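HIAXHD3 (Humicola insolens, PDB 3ZXK) acts as a family 43 glycoside hydrolase, an exo-acting arabinofuranosidase that removes arabinose side chains, probably from xylan. Local coordinates at residues H58-R62 with L63-S67; S6-T9 with N10-W14. All coordinates share one frame; numbering follows the deposited sequence.

Interaction 1: residues H58-R62 with L63-S67; sequences HSVPR and LNFGS
Val60 meets Leu63 and Phe65 through a single methyl, CG1, and these apolar touches carry the contact. Val60 CG1 stands anti to the backbone N (chi1 -175°), which turns it forward along the chain. There it reaches Leu63 CD2 at 3.8 Å, the two side chains crossing at about a right angle. Val60 CG1 also lies 3.9 Å from Phe65 CZ. The valine and the phenylalanine come from opposite directions, and the methyl approaches the far end of the ring obliquely.

The chain here has just left strand 54-58, the outermost strand of the first four-stranded sheet, taken as a blade of the five-bladed propeller expected for family 43. A classic beta bulge sets Ser59 and Val60 together opposite Gly41, and the chain turns its corner at Ser59 before running as loop toward the second blade. Val60 packs on Trp99 and Trp110 of that second blade, and Phe65 meets Tyr108 edge-to-face.

The polar groups look to other partners. Asn64 OD1 lies 4.3 Å from Val60 CG1, beside the apolar cluster, and is hydrogen-bonded to Trp110 NE1. Arg62 leaves the turn fully extended from CG to NE (chi2 174°), which carries its guanidinium well clear of the valine; there NH1 bonds Pro339 O, while Asp70 gives NH2 a long, weak ion pair.

Interaction 2: residues S6-T9 with N10-W14; sequences STFT and NPVLW
The exit from strand 7-9 runs through a cis peptide bond between Asn10 and Pro11, and round it Phe8 touches both Asn10 and Val12. Phe8 CE2 is the corner of the ring that both use. Asn10 OD1 lies at the ring's edge, in its plane, 3.6 Å from Phe8 CE2, and the amide plane is turned 89° to the ring. Val12 CG1 approaches obliquely, 3.7 Å from Phe8 CE2 and equally near Phe8 CD2; it stands beside its own backbone N (chi1 -60°), the rotation that brings it against the ring.

A water bridges Thr9 and Pro11, lying 3.0 Å from Thr9 OG1 and donating to Pro11 O at 2.8 Å. Further on, Pro11 CG sits over one face of the Trp14 ring, offset toward the rim.

Asn10 OD1 accepts from Val277 N, and its ND2 bonds Gly299 O. With an alanine here, the Val277 amide and the Gly299 carbonyl would probably each lose a mate and the edge of Phe8 its polar neighbour. Strand 7-9 pairs antiparallel with strand 301-303, Phe8 packing on Tyr302, while Val12 leans on Val277 of strand 273-282.

Overall arrangement
Interactions 1 and 2 lie in series along the chain, 6-14 closing before 58-67 begins, with most of the first four-stranded sheet between them in sequence. They lie on opposite sides of the chain's centre: their own centres are 32 Å apart, their nearest atoms about 12 Å, and they do not touch. Neither contributes a residue to the glycan pocket, yet both adjoin elements that do. The loop holding interaction 1 runs on to Trp84, and interaction 2 packs on strand 273-282, which opens with Arg273. Each also touches the C-terminal part, interaction 1 through the bond of Leu63 O to Asn338 and interaction 2 through Trp14 on Pro467, two residues before the pocket residue Phe469.

Interaction 1: residues H58-R62 with L63-S67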
loop_
_atom_site.group_PDB
_atom_site.type_symbol
_atom_site.label_atom_id
_atom_site.label_comp_id
_atom_site.label_asym_id
_atom_site.label_seq_id
_atom_site.Cartn_x
_atom_site.Cartn_y
_atom_site.Cartn_z
ATOM N N HIS A 58 -6.535 -8.439 -2.492
ATOM C CA HIS A 58 -6.804 -7.300 -1.615
ATOM C C HIS A 58 -7.980 -7.673 -0.754
ATOM O O HIS A 58 -8.963 -8.229 -1.245
ATOM C CB HIS A 58 -7.223 -6.063 -2.392
ATOM C CG HIS A 58 -6.093 -5.306 -3.055
ATOM N ND1 HIS A 58 -5.459 -5.753 -4.169
ATOM C CD2 HIS A 58 -5.507 -4.090 -2.726
ATOM C CE1 HIS A 58 -4.548 -4.834 -4.566
ATOM N NE2 HIS A 58 -4.560 -3.826 -3.681
ATOM N N SER A 59 -7.921 -7.347 0.533
ATOM C CA SER A 59 -9.017 -7.742 1.465
ATOM C C SER A 59 -10.301 -6.916 1.321
ATOM O O SER A 59 -11.355 -7.366 1.749
ATOM C CB SER A 59 -8.531 -7.638 2.912
ATOM O OG SER A 59 -7.525 -8.582 3.153
ATOM N N VAL A 60 -10.180 -5.710 0.751
ATOM C CA VAL A 60 -11.361 -4.844 0.603
ATOM C C VAL A 60 -11.535 -4.499 -0.880
ATOM O O VAL A 60 -11.032 -3.484 -1.367
ATOM C CB VAL A 60 -11.251 -3.607 1.522
ATOM C CG1 VAL A 60 -12.536 -2.774 1.474
ATOM C CG2 VAL A 60 -10.989 -4.019 2.962
ATOM N N PRO A 61 -12.240 -5.352 -1.625
ATOM C CA PRO A 61 -12.295 -5.140 -3.077
ATOM C C PRO A 61 -12.934 -3.826 -3.501
ATOM O O PRO A 61 -12.601 -3.336 -4.585
ATOM C CB PRO A 61 -13.082 -6.352 -3.594
ATOM C CG PRO A 61 -13.644 -7.057 -2.393
ATOM C CD PRO A 61 -12.725 -6.697 -1.247
ATOM N N ARG A 62 -13.848 -3.283 -2.705
ATOM C CA ARG A 62 -14.368 -1.931 -2.951
ATOM C C ARG A 62 -14.618 -1.365 -1.571
ATOM O O ARG A 62 -15.164 -2.067 -0.720
ATOM C CB ARG A 62 -15.661 -1.967 -3.758
ATOM C CG ARG A 62 -16.265 -0.598 -4.018
ATOM C CD ARG A 62 -17.457 -0.717 -4.955
ATOM N NE ARG A 62 -18.060 0.594 -5.211
ATOM C CZ ARG A 62 -17.715 1.395 -6.212
ATOM N NH1 ARG A 62 -16.786 1.007 -7.093
ATOM N NH2 ARG A 62 -18.302 2.585 -6.332
ATOM N N LEU A 63 -14.227 -0.118 -1.339
ATOM C CA LEU A 63 -14.296 0.470 -0.005
ATOM C C LEU A 63 -15.759 0.690 0.324
ATOM O O LEU A 63 -16.467 1.310 -0.438
ATOM C CB LEU A 63 -13.501 1.793 0.035
ATOM C CG LEU A 63 -12.060 1.682 -0.528
ATOM C CD1 LEU A 63 -11.295 2.986 -0.312
ATOM C CD2 LEU A 63 -11.284 0.537 0.117
ATOM N N ASN A 64 -16.207 0.182 1.469
ATOM C CA ASN A 64 -17.605 0.273 1.891
ATOM C C ASN A 64 -17.803 1.114 3.147
ATOM O O ASN A 64 -18.705 0.856 3.950
ATOM C CB ASN A 64 -18.164 -1.141 2.107
ATOM C CG ASN A 64 -17.506 -1.877 3.283
ATOM O OD1 ASN A 64 -16.278 -1.842 3.464
ATOM N ND2 ASN A 64 -18.326 -2.578 4.066
ATOM N N PHE A 65 -16.998 2.144 3.284
ATOM C CA PHE A 65 -16.922 2.882 4.531
ATOM C C PHE A 65 -17.728 4.169 4.524
ATOM O O PHE A 65 -17.713 4.920 5.504
ATOM C CB PHE A 65 -15.474 3.204 4.866
ATOM C CG PHE A 65 -14.530 2.050 4.679
ATOM C CD1 PHE A 65 -14.791 0.832 5.302
ATOM C CD2 PHE A 65 -13.375 2.178 3.904
ATOM C CE1 PHE A 65 -13.916 -0.246 5.170
ATOM C CE2 PHE A 65 -12.498 1.098 3.769
ATOM C CZ PHE A 65 -12.780 -0.120 4.375
ATOM N N GLY A 66 -18.440 4.439 3.436
ATOM C CA GLY A 66 -19.226 5.663 3.342
ATOM C C GLY A 66 -19.202 6.269 1.959
ATOM O O GLY A 66 -18.352 5.944 1.124
ATOM N N SER A 67 -20.149 7.167 1.709
ATOM C CA SER A 67 -20.342 7.710 0.364
ATOM C C SER A 67 -19.178 8.591 -0.103
ATOM O O SER A 67 -18.955 8.721 -1.293
ATOM C CB SER A 67 -21.667 8.463 0.266
ATOM O OG SER A 67 -21.761 9.455 1.271
#

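Interaction 2: residues S6-T9 with N10-W14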
loop_
_atom_site.group_PDB
_atom_site.type_symbol
_atom_site.label_atom_id
_atom_site.label_comp_id
_atom_site.label_asym_id
_atom_site.label_seq_id
_atom_site.Cartn_x
_atom_site.Cartn_y
_atom_site.Cartn_z
ATOM N N SER A 6 22.004 -17.487 -0.363
ATOM C CA SER A 6 22.027 -17.818 1.070
ATOM C C SER A 6 21.803 -16.623 1.998
ATOM O O SER A 6 21.659 -16.797 3.211
ATOM C CB SER A 6 23.377 -18.425 1.417
ATOM O OG SER A 6 24.386 -17.430 1.297
ATOM N N THR A 7 21.853 -15.418 1.439
ATOM C CA THR A 7 21.604 -14.189 2.196
ATOM C C THR A 7 20.634 -13.303 1.427
ATOM O O THR A 7 20.299 -13.585 0.263
ATOM C CB THR A 7 22.914 -13.405 2.440
ATOM O OG1 THR A 7 23.461 -13.025 1.179
ATOM C CG2 THR A 7 23.947 -14.264 3.175
ATOM N N PHE A 8 20.167 -12.253 2.090
ATOM C CA PHE A 8 19.361 -11.233 1.432
ATOM C C PHE A 8 19.789 -9.844 1.906
ATOM O O PHE A 8 20.431 -9.702 2.960
ATOM C CB PHE A 8 17.875 -11.405 1.731
ATOM C CG PHE A 8 17.494 -11.034 3.135
ATOM C CD1 PHE A 8 17.637 -11.967 4.167
ATOM C CD2 PHE A 8 16.986 -9.756 3.437
ATOM C CE1 PHE A 8 17.298 -11.630 5.482
ATOM C CE2 PHE A 8 16.641 -9.425 4.744
ATOM C CZ PHE A 8 16.785 -10.359 5.769
ATOM N N THR A 9 19.426 -8.838 1.120
ATOM C CA THR A 9 19.685 -7.441 1.449
ATOM C C THR A 9 18.384 -6.686 1.760
ATOM O O THR A 9 17.329 -6.948 1.174
ATOM C CB THR A 9 20.479 -6.737 0.330
ATOM O OG1 THR A 9 19.716 -6.749 -0.879
ATOM C CG2 THR A 9 21.813 -7.448 0.100
ATOM N N ASN A 10 18.476 -5.763 2.703
ATOM C CA ASN A 10 17.372 -4.853 3.025
ATOM C C ASN A 10 17.435 -3.586 2.139
ATOM O O ASN A 10 18.532 -3.158 1.791
ATOM C CB ASN A 10 17.460 -4.455 4.495
ATOM C CG ASN A 10 16.858 -5.508 5.415
ATOM O OD1 ASN A 10 15.713 -5.930 5.222
ATOM N ND2 ASN A 10 17.612 -5.910 6.428
ATOM N N PRO A 11 16.277 -2.992 1.756
ATOM C CA PRO A 11 14.927 -3.440 2.076
ATOM C C PRO A 11 14.514 -4.671 1.258
ATOM O O PRO A 11 15.060 -4.928 0.167
ATOM C CB PRO A 11 14.071 -2.222 1.736
ATOM C CG PRO A 11 14.799 -1.600 0.586
ATOM C CD PRO A 11 16.260 -1.774 0.912
ATOM N N VAL A 12 13.561 -5.432 1.786
ATOM C CA VAL A 12 13.148 -6.633 1.062
ATOM C C VAL A 12 12.207 -6.337 -0.108
ATOM O O VAL A 12 12.184 -7.082 -1.084
ATOM C CB VAL A 12 12.586 -7.725 1.997
ATOM C CG1 VAL A 12 13.650 -8.128 2.996
ATOM C CG2 VAL A 12 11.317 -7.256 2.718
ATOM N N LEU A 13 11.480 -5.226 -0.036
ATOM C CA LEU A 13 10.564 -4.833 -1.106
ATOM C C LEU A 13 10.593 -3.326 -1.114
ATOM O O LEU A 13 10.258 -2.703 -0.106
ATOM C CB LEU A 13 9.148 -5.333 -0.810
ATOM C CG LEU A 13 8.067 -4.908 -1.823
ATOM C CD1 LEU A 13 8.330 -5.403 -3.234
ATOM C CD2 LEU A 13 6.688 -5.337 -1.347
ATOM N N TRP A 14 11.011 -2.717 -2.219
ATOM C CA TRP A 14 11.126 -1.269 -2.251
ATOM C C TRP A 14 9.884 -0.656 -2.829
ATOM O O TRP A 14 9.928 0.045 -3.856
ATOM C CB TRP A 14 12.337 -0.860 -3.062
ATOM C CG TRP A 14 12.883 0.477 -2.624
ATOM C CD1 TRP A 14 12.189 1.653 -2.402
ATOM C CD2 TRP A 14 14.282 0.790 -2.356
ATOM N NE1 TRP A 14 13.044 2.650 -2.033
ATOM C CE2 TRP A 14 14.324 2.192 -1.974
ATOM C CE3 TRP A 14 15.471 0.060 -2.406
ATOM C CZ2 TRP A 14 15.510 2.819 -1.625
ATOM C CZ3 TRP A 14 16.663 0.699 -2.049
ATOM C CH2 TRP A 14 16.680 2.048 -1.682
HETATM O O HOH W 1 17.566 -4.628 -1.141
#